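Local coordinates for prephenate dehydratase (Arthrobacter aurescens, PDB 3MWB), which probably catalyses the decarboxylating dehydration of prephenate to 3-phenylpyruvate, a step of L-phenylalanine biosynthesis, and binds L-phenylalanine, at residues I59-V67 with T110-C118; P89-R97 with E152-A161. All coordinates share one frame; numbering follows the deposited sequence.

Both contacts lie in the prephenate dehydratase part of the chain, which has the two-lobed fold of the type 2 periplasmic binding proteins. Contact 2 is buried, inside one lobe: two neighbouring strands of the sheet 130-133, 107-110, 153-156, 93-96, 168-171 pair through their backbones, and small or branched apolar side chains fill in around them. Contact 1 is partly buried and runs between the lobes, setting the loop after strand 54-60 against the turn and helix after strand 107-110; histidines and backbone carbonyls do most of the work there. The two meet at F92, whose ring packs on V63, A114 and C118, and at T110 OG1, 2.8 Å from I155 O.

Contact 1 of 2, residues I59-V67 with T110-C118; sequences IENSVEGGV and THGHAWAQC
The S62-G65 loop offers its backbone carbonyls to the side chains of H111 and H113, around the first turn of helix 112-115, joining the two lobes of the prephenate dehydratase domain. H113 makes the one hydrogen bond between the segments: ND1 donates to S62 O at 2.8 Å, almost straight (174°), the oxygen lying at the ring edge in its plane. H113 CG stands anti to its carbonyl carbon (chi1 -67°), helping bring ND1 there. With an alanine in place of H113, S62 O would probably lose its straight imidazole donor and be left with a weak bond from G65 N. The H111 ring lays one face against the V63-E64 backbone, CG 3.3 Å from V63 O, a buried oxygen without a polar partner. Small A114 admits V63, CG1 lying 3.9 Å from A114 CB. S62 OG accepts from E64 N (3.2 Å), an ST turn that suits serine, and at G65 (phi 79°) a CB would press on E64 O and crowd the H111 ring. Around this joint E64 OE2 bonds T137 OG1 of helix 137-143, N61 O bonds T182 OG1 of strand 181-188, and H113 packs on T68 of helix 67-73 in the second subunit.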
loop_
_atom_site.group_PDB
_atom_site.type_symbol
_atom_site.label_atom_id
_atom_site.label_comp_id
_atom_site.label_asym_id
_atom_site.label_seq_id
_atom_site.Cartn_x
_atom_site.Cartn_y
_atom_site.Cartn_z
ATOM N N ILE A 59 -18.587 25.203 6.161
ATOM C CA ILE A 59 -17.666 24.075 6.303
ATOM C C ILE A 59 -16.248 24.378 5.840
ATOM O O ILE A 59 -15.338 23.612 6.140
ATOM C CB ILE A 59 -18.195 22.771 5.623
ATOM C CG1 ILE A 59 -17.380 21.562 6.143
ATOM C CG2 ILE A 59 -18.192 22.925 4.086
ATOM C CD1 ILE A 59 -17.912 20.165 5.855
ATOM N N GLU A 60 -16.060 25.482 5.117
ATOM C CA GLU A 60 -14.718 25.947 4.743
ATOM C C GLU A 60 -14.697 27.465 4.476
ATOM O O GLU A 60 -15.570 27.993 3.788
ATOM C CB GLU A 60 -14.181 25.171 3.524
ATOM C CG GLU A 60 -12.769 25.563 3.071
ATOM C CD GLU A 60 -11.615 24.805 3.770
ATOM O OE1 GLU A 60 -11.877 23.853 4.542
ATOM O OE2 GLU A 60 -10.423 25.153 3.525
ATOM N N ASN A 61 -13.695 28.138 5.042
ATOM C CA ASN A 61 -13.379 29.537 4.737
ATOM C C ASN A 61 -14.499 30.489 5.121
ATOM O O ASN A 61 -14.901 31.338 4.316
ATOM C CB ASN A 61 -13.038 29.723 3.245
ATOM C CG ASN A 61 -11.773 28.990 2.820
ATOM O OD1 ASN A 61 -10.946 28.614 3.653
ATOM N ND2 ASN A 61 -11.616 28.782 1.506
ATOM N N SER A 62 -14.995 30.331 6.353
ATOM C CA SER A 62 -16.106 31.110 6.878
ATOM C C SER A 62 -15.608 32.442 7.436
ATOM O O SER A 62 -14.706 32.489 8.289
ATOM C CB SER A 62 -16.825 30.341 7.980
ATOM O OG SER A 62 -17.812 31.157 8.584
ATOM N N VAL A 63 -16.220 33.520 6.955
ATOM C CA VAL A 63 -15.878 34.868 7.382
ATOM C C VAL A 63 -16.369 35.102 8.810
ATOM O O VAL A 63 -15.927 36.034 9.475
ATOM C CB VAL A 63 -16.492 35.896 6.407
ATOM C CG1 VAL A 63 -16.551 37.269 7.024
ATOM C CG2 VAL A 63 -15.692 35.920 5.142
ATOM N N GLU A 64 -17.267 34.226 9.259
ATOM C CA GLU A 64 -17.990 34.389 10.512
ATOM C C GLU A 64 -17.548 33.372 11.562
ATOM O O GLU A 64 -18.061 33.366 12.679
ATOM C CB GLU A 64 -19.496 34.211 10.258
ATOM C CG GLU A 64 -20.092 35.088 9.138
ATOM C CD GLU A 64 -20.150 36.598 9.454
ATOM O OE1 GLU A 64 -19.720 37.051 10.544
ATOM O OE2 GLU A 64 -20.639 37.354 8.576
ATOM N N GLY A 65 -16.606 32.507 11.203
ATOM C CA GLY A 65 -16.280 31.357 12.045
ATOM C C GLY A 65 -17.299 30.238 11.860
ATOM O O GLY A 65 -18.023 30.187 10.862
ATOM N N GLY A 66 -17.337 29.314 12.811
ATOM C CA GLY A 66 -18.247 28.176 12.717
ATOM C C GLY A 66 -17.734 26.886 12.077
ATOM O O GLY A 66 -18.365 25.850 12.238
ATOM N N VAL A 67 -16.606 26.924 11.366
ATOM C CA VAL A 67 -16.135 25.735 10.611
ATOM C C VAL A 67 -15.781 24.498 11.470
ATOM O O VAL A 67 -16.303 23.413 11.230
ATOM C CB VAL A 67 -15.005 26.092 9.598
ATOM C CG1 VAL A 67 -14.187 24.864 9.196
ATOM C CG2 VAL A 67 -15.603 26.776 8.369
ATOM N N THR A 110 -15.229 44.356 13.074
ATOM C CA THR A 110 -15.621 43.229 12.243
ATOM C C THR A 110 -15.142 41.938 12.884
ATOM O O THR A 110 -14.411 41.959 13.889
ATOM C CB THR A 110 -15.068 43.334 10.792
ATOM O OG1 THR A 110 -15.685 42.338 9.975
ATOM C CG2 THR A 110 -13.552 43.177 10.754
ATOM N N HIS A 111 -15.551 40.813 12.306
ATOM C CA HIS A 111 -15.012 39.533 12.708
ATOM C C HIS A 111 -13.557 39.493 12.270
ATOM O O HIS A 111 -13.248 39.960 11.181
ATOM C CB HIS A 111 -15.776 38.381 12.058
ATOM C CG HIS A 111 -15.384 37.043 12.603
ATOM N ND1 HIS A 111 -16.179 36.326 13.477
ATOM C CD2 HIS A 111 -14.251 36.320 12.444
ATOM C CE1 HIS A 111 -15.559 35.204 13.809
ATOM N NE2 HIS A 111 -14.385 35.179 13.195
ATOM N N GLY A 112 -12.679 38.932 13.110
ATOM C CA GLY A 112 -11.242 38.782 12.791
ATOM C C GLY A 112 -10.928 38.164 11.436
ATOM O O GLY A 112 -9.927 38.516 10.794
ATOM N N HIS A 113 -11.767 37.236 10.993
ATOM C CA HIS A 113 -11.603 36.598 9.681
ATOM C C HIS A 113 -11.801 37.583 8.525
ATOM O O HIS A 113 -11.114 37.502 7.506
ATOM C CB HIS A 113 -12.577 35.424 9.547
ATOM C CG HIS A 113 -12.277 34.284 10.476
ATOM N ND1 HIS A 113 -12.859 33.042 10.341
ATOM C CD2 HIS A 113 -11.440 34.193 11.541
ATOM C CE1 HIS A 113 -12.403 32.240 11.288
ATOM N NE2 HIS A 113 -11.540 32.912 12.031
ATOM N N ALA A 114 -12.753 38.496 8.689
ATOM C CA ALA A 114 -12.969 39.564 7.714
ATOM C C ALA A 114 -11.804 40.564 7.736
ATOM O O ALA A 114 -11.238 40.912 6.686
ATOM C CB ALA A 114 -14.291 40.266 7.974
ATOM N N TRP A 115 -11.439 41.004 8.936
ATOM C CA TRP A 115 -10.345 41.950 9.103
ATOM C C TRP A 115 -9.092 41.491 8.377
ATOM O O TRP A 115 -8.527 42.246 7.585
ATOM C CB TRP A 115 -10.030 42.186 10.586
ATOM C CG TRP A 115 -8.921 43.182 10.782
ATOM C CD1 TRP A 115 -7.640 42.916 11.169
ATOM C CD2 TRP A 115 -8.987 44.597 10.554
ATOM N NE1 TRP A 115 -6.907 44.078 11.216
ATOM C CE2 TRP A 115 -7.707 45.126 10.840
ATOM C CE3 TRP A 115 -10.004 45.472 10.145
ATOM C CZ2 TRP A 115 -7.417 46.493 10.730
ATOM C CZ3 TRP A 115 -9.720 46.818 10.037
ATOM C CH2 TRP A 115 -8.437 47.320 10.338
ATOM N N ALA A 116 -8.690 40.245 8.626
ATOM C CA ALA A 116 -7.447 39.679 8.095
ATOM C C ALA A 116 -7.404 39.639 6.564
ATOM O O ALA A 116 -6.332 39.556 5.969
ATOM C CB ALA A 116 -7.231 38.271 8.668
ATOM N N GLN A 117 -8.577 39.684 5.936
ATOM C CA GLN A 117 -8.674 39.642 4.477
ATOM C C GLN A 117 -8.871 41.002 3.832
ATOM O O GLN A 117 -9.000 41.066 2.622
ATOM C CB GLN A 117 -9.868 38.808 4.047
ATOM C CG GLN A 117 -9.789 37.351 4.341
ATOM C CD GLN A 117 -10.992 36.664 3.782
ATOM O OE1 GLN A 117 -11.183 36.620 2.564
ATOM N NE2 GLN A 117 -11.834 36.145 4.662
ATOM N N CYS A 118 -8.967 42.060 4.630
ATOM C CA CYS A 118 -9.174 43.406 4.101
ATOM C C CYS A 118 -7.991 44.325 4.365
ATOM O O CYS A 118 -8.093 45.539 4.195
ATOM C CB CYS A 118 -10.458 44.019 4.670
ATOM S SG CYS A 118 -11.937 43.197 4.064
#

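Contact 2 of 2, residues P89-R97 with E152-A161; sequences PITFVLVAR and EAAICAPLIA
V93-V95 and A154-C156 form an antiparallel ladder in the mixed sheet of one lobe of this periplasmic-binding-protein-like fold, with strand 93-96 running between 153-156 and 168-171. Two hydrogen-bonded pairs flank a non-hydrogen-bonded one. V93 and C156 exchange both backbone bonds, V93 N to C156 O at 3.0 Å and C156 N to V93 O; V95 and A154 do the same, V95 N to A154 O being 2.8 Å. Between them L94 faces I155, where CA-H...O contacts run from I155 to V93 O and from L94 to A154 O.

The apolar packing divides between the two faces. On that of V93, V95, A154 and C156, beta-branched valines suit the extended backbone and small alanine and cysteine side chains probably let helix 158-163 lie close. C156 SG, set between its backbone N and carbonyl carbon (chi1 59°), reaches V93 CG2 at 3.8 Å and V95 CB at 3.9 Å. A161, which belongs to a magnesium site seen in this protein, though no metal is bound to this chain here, turns its CB to V95 CG2 (4.1 Å). On the other face L94 CD1 fits between A153 CB and I155 CG1, and I155 CG2 comes to 3.8 Å from F92 CD1, the two side chains meeting at a slant.

At the end where strand 153-156 begins, E152 OE1 accepts from the backbone N of K106 and of R107, outside the pair. A water accepts from R97 N at 2.7 Å and donates to E152 O, bridging the two strands just beyond the last direct bond.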
loop_
_atom_site.group_PDB
_atom_site.type_symbol
_atom_site.label_atom_id
_atom_site.label_comp_id
_atom_site.label_asym_id
_atom_site.label_seq_id
_atom_site.Cartn_x
_atom_site.Cartn_y
_atom_site.Cartn_z
ATOM N N PRO A 89 -19.085 33.291 -3.309
ATOM C CA PRO A 89 -18.071 34.361 -3.424
ATOM C C PRO A 89 -18.199 35.411 -2.308
ATOM O O PRO A 89 -19.314 35.842 -1.977
ATOM C CB PRO A 89 -18.358 34.986 -4.806
ATOM C CG PRO A 89 -18.960 33.851 -5.597
ATOM C CD PRO A 89 -19.786 33.060 -4.591
ATOM N N ILE A 90 -17.064 35.775 -1.716
ATOM C CA ILE A 90 -17.038 36.693 -0.592
ATOM C C ILE A 90 -16.728 38.093 -1.125
ATOM O O ILE A 90 -15.732 38.290 -1.818
ATOM C CB ILE A 90 -15.974 36.281 0.458
ATOM C CG1 ILE A 90 -16.282 34.889 1.040
ATOM C CG2 ILE A 90 -15.882 37.324 1.580
ATOM C CD1 ILE A 90 -15.084 34.218 1.729
ATOM N N THR A 91 -17.599 39.045 -0.795
ATOM C CA THR A 91 -17.427 40.440 -1.144
ATOM C C THR A 91 -17.575 41.254 0.143
ATOM O O THR A 91 -18.545 41.072 0.879
ATOM C CB THR A 91 -18.503 40.853 -2.169
ATOM O OG1 THR A 91 -18.307 40.101 -3.372
ATOM C CG2 THR A 91 -18.422 42.337 -2.500
ATOM N N PHE A 92 -16.625 42.134 0.425
ATOM C CA PHE A 92 -16.699 42.914 1.653
ATOM C C PHE A 92 -17.067 44.368 1.354
ATOM O O PHE A 92 -16.552 44.959 0.412
ATOM C CB PHE A 92 -15.373 42.890 2.400
ATOM C CG PHE A 92 -15.015 41.562 2.987
ATOM C CD1 PHE A 92 -15.667 41.086 4.130
ATOM C CD2 PHE A 92 -13.990 40.799 2.432
ATOM C CE1 PHE A 92 -15.320 39.846 4.688
ATOM C CE2 PHE A 92 -13.626 39.557 3.005
ATOM C CZ PHE A 92 -14.290 39.093 4.126
ATOM N N VAL A 93 -17.946 44.941 2.169
ATOM C CA VAL A 93 -18.227 46.362 2.114
ATOM C C VAL A 93 -17.822 47.023 3.431
ATOM O O VAL A 93 -17.876 46.397 4.507
ATOM C CB VAL A 93 -19.709 46.683 1.781
ATOM C CG1 VAL A 93 -20.083 46.156 0.395
ATOM C CG2 VAL A 93 -20.646 46.138 2.832
ATOM N N LEU A 94 -17.412 48.288 3.325
ATOM C CA LEU A 94 -17.144 49.127 4.479
ATOM C C LEU A 94 -18.361 50.003 4.714
ATOM O O LEU A 94 -18.833 50.697 3.802
ATOM C CB LEU A 94 -15.884 49.996 4.269
ATOM C CG LEU A 94 -15.532 50.925 5.454
ATOM C CD1 LEU A 94 -14.914 50.149 6.616
ATOM C CD2 LEU A 94 -14.613 52.054 5.008
ATOM N N VAL A 95 -18.854 49.982 5.944
ATOM C CA VAL A 95 -20.171 50.502 6.246
ATOM C C VAL A 95 -20.094 51.495 7.417
ATOM O O VAL A 95 -19.246 51.361 8.301
ATOM C CB VAL A 95 -21.164 49.300 6.468
ATOM C CG1 VAL A 95 -21.436 49.009 7.939
ATOM C CG2 VAL A 95 -22.433 49.486 5.695
ATOM N N ALA A 96 -20.944 52.518 7.382
ATOM C CA ALA A 96 -21.004 53.542 8.442
ATOM C C ALA A 96 -22.350 54.257 8.420
ATOM O O ALA A 96 -23.114 54.121 7.461
ATOM C CB ALA A 96 -19.860 54.544 8.290
ATOM N N ARG A 97 -22.654 55.005 9.480
ATOM C CA ARG A 97 -23.880 55.794 9.514
ATOM C C ARG A 97 -23.781 56.928 8.482
ATOM O O ARG A 97 -22.667 57.360 8.152
ATOM C CB ARG A 97 -24.123 56.345 10.925
ATOM N N GLU A 152 -16.607 53.524 14.445
ATOM C CA GLU A 152 -17.262 54.419 13.481
ATOM C C GLU A 152 -17.563 53.756 12.126
ATOM O O GLU A 152 -18.328 54.293 11.320
ATOM C CB GLU A 152 -16.455 55.714 13.298
ATOM C CG GLU A 152 -16.118 56.461 14.597
ATOM C CD GLU A 152 -14.829 55.961 15.242
ATOM O OE1 GLU A 152 -13.855 55.677 14.510
ATOM O OE2 GLU A 152 -14.791 55.839 16.481
ATOM N N ALA A 153 -16.974 52.589 11.893
ATOM C CA ALA A 153 -17.227 51.813 10.679
ATOM C C ALA A 153 -17.261 50.309 10.970
ATOM O O ALA A 153 -16.751 49.855 12.001
ATOM C CB ALA A 153 -16.188 52.131 9.632
ATOM N N ALA A 154 -17.887 49.551 10.067
ATOM C CA ALA A 154 -17.880 48.086 10.127
ATOM C C ALA A 154 -17.588 47.487 8.745
ATOM O O ALA A 154 -17.793 48.135 7.720
ATOM C CB ALA A 154 -19.198 47.557 10.682
ATOM N N ILE A 155 -17.064 46.268 8.740
ATOM C CA ILE A 155 -16.833 45.527 7.520
ATOM C C ILE A 155 -17.763 44.336 7.564
ATOM O O ILE A 155 -17.733 43.539 8.508
ATOM C CB ILE A 155 -15.367 45.072 7.394
ATOM C CG1 ILE A 155 -14.449 46.299 7.320
ATOM C CG2 ILE A 155 -15.192 44.210 6.156
ATOM C CD1 ILE A 155 -12.964 45.965 7.408
ATOM N N CYS A 156 -18.601 44.234 6.539
ATOM C CA CYS A 156 -19.685 43.278 6.551
ATOM C C CYS A 156 -20.062 42.852 5.130
ATOM O O CYS A 156 -19.403 43.253 4.165
ATOM C CB CYS A 156 -20.886 43.911 7.249
ATOM S SG CYS A 156 -21.431 45.414 6.429
ATOM N N ALA A 157 -21.128 42.061 5.028
ATOM C CA ALA A 157 -21.694 41.609 3.750
ATOM C C ALA A 157 -22.531 42.686 3.059
ATOM O O ALA A 157 -23.099 43.562 3.723
ATOM C CB ALA A 157 -22.548 40.333 3.967
ATOM N N PRO A 158 -22.599 42.644 1.716
ATOM C CA PRO A 158 -23.549 43.514 1.025
ATOM C C PRO A 158 -24.997 43.303 1.494
ATOM O O PRO A 158 -25.769 44.259 1.511
ATOM C CB PRO A 158 -23.386 43.111 -0.447
ATOM C CG PRO A 158 -21.964 42.692 -0.540
ATOM C CD PRO A 158 -21.693 41.970 0.765
ATOM N N LEU A 159 -25.343 42.073 1.892
ATOM C CA LEU A 159 -26.692 41.758 2.377
ATOM C C LEU A 159 -27.179 42.758 3.427
ATOM O O LEU A 159 -28.216 43.396 3.242
ATOM C CB LEU A 159 -26.783 40.322 2.933
ATOM C CG LEU A 159 -28.106 39.931 3.630
ATOM C CD1 LEU A 159 -29.326 40.135 2.714
ATOM C CD2 LEU A 159 -28.091 38.498 4.173
ATOM N N ILE A 160 -26.425 42.896 4.517
ATOM C CA ILE A 160 -26.876 43.700 5.650
ATOM C C ILE A 160 -26.892 45.208 5.344
ATOM O O ILE A 160 -27.730 45.957 5.887
ATOM C CB ILE A 160 -26.133 43.329 6.974
ATOM C CG1 ILE A 160 -26.920 43.834 8.193
ATOM C CG2 ILE A 160 -24.671 43.797 6.953
ATOM C CD1 ILE A 160 -26.766 42.990 9.430
ATOM N N ALA A 161 -25.994 45.646 4.460
ATOM C CA ALA A 161 -26.016 47.019 3.997
ATOM C C ALA A 161 -27.311 47.290 3.224
ATOM O O ALA A 161 -27.975 48.285 3.488
ATOM C CB ALA A 161 -24.800 47.340 3.156
HETATM O O HOH W 1 -20.706 55.347 11.351
#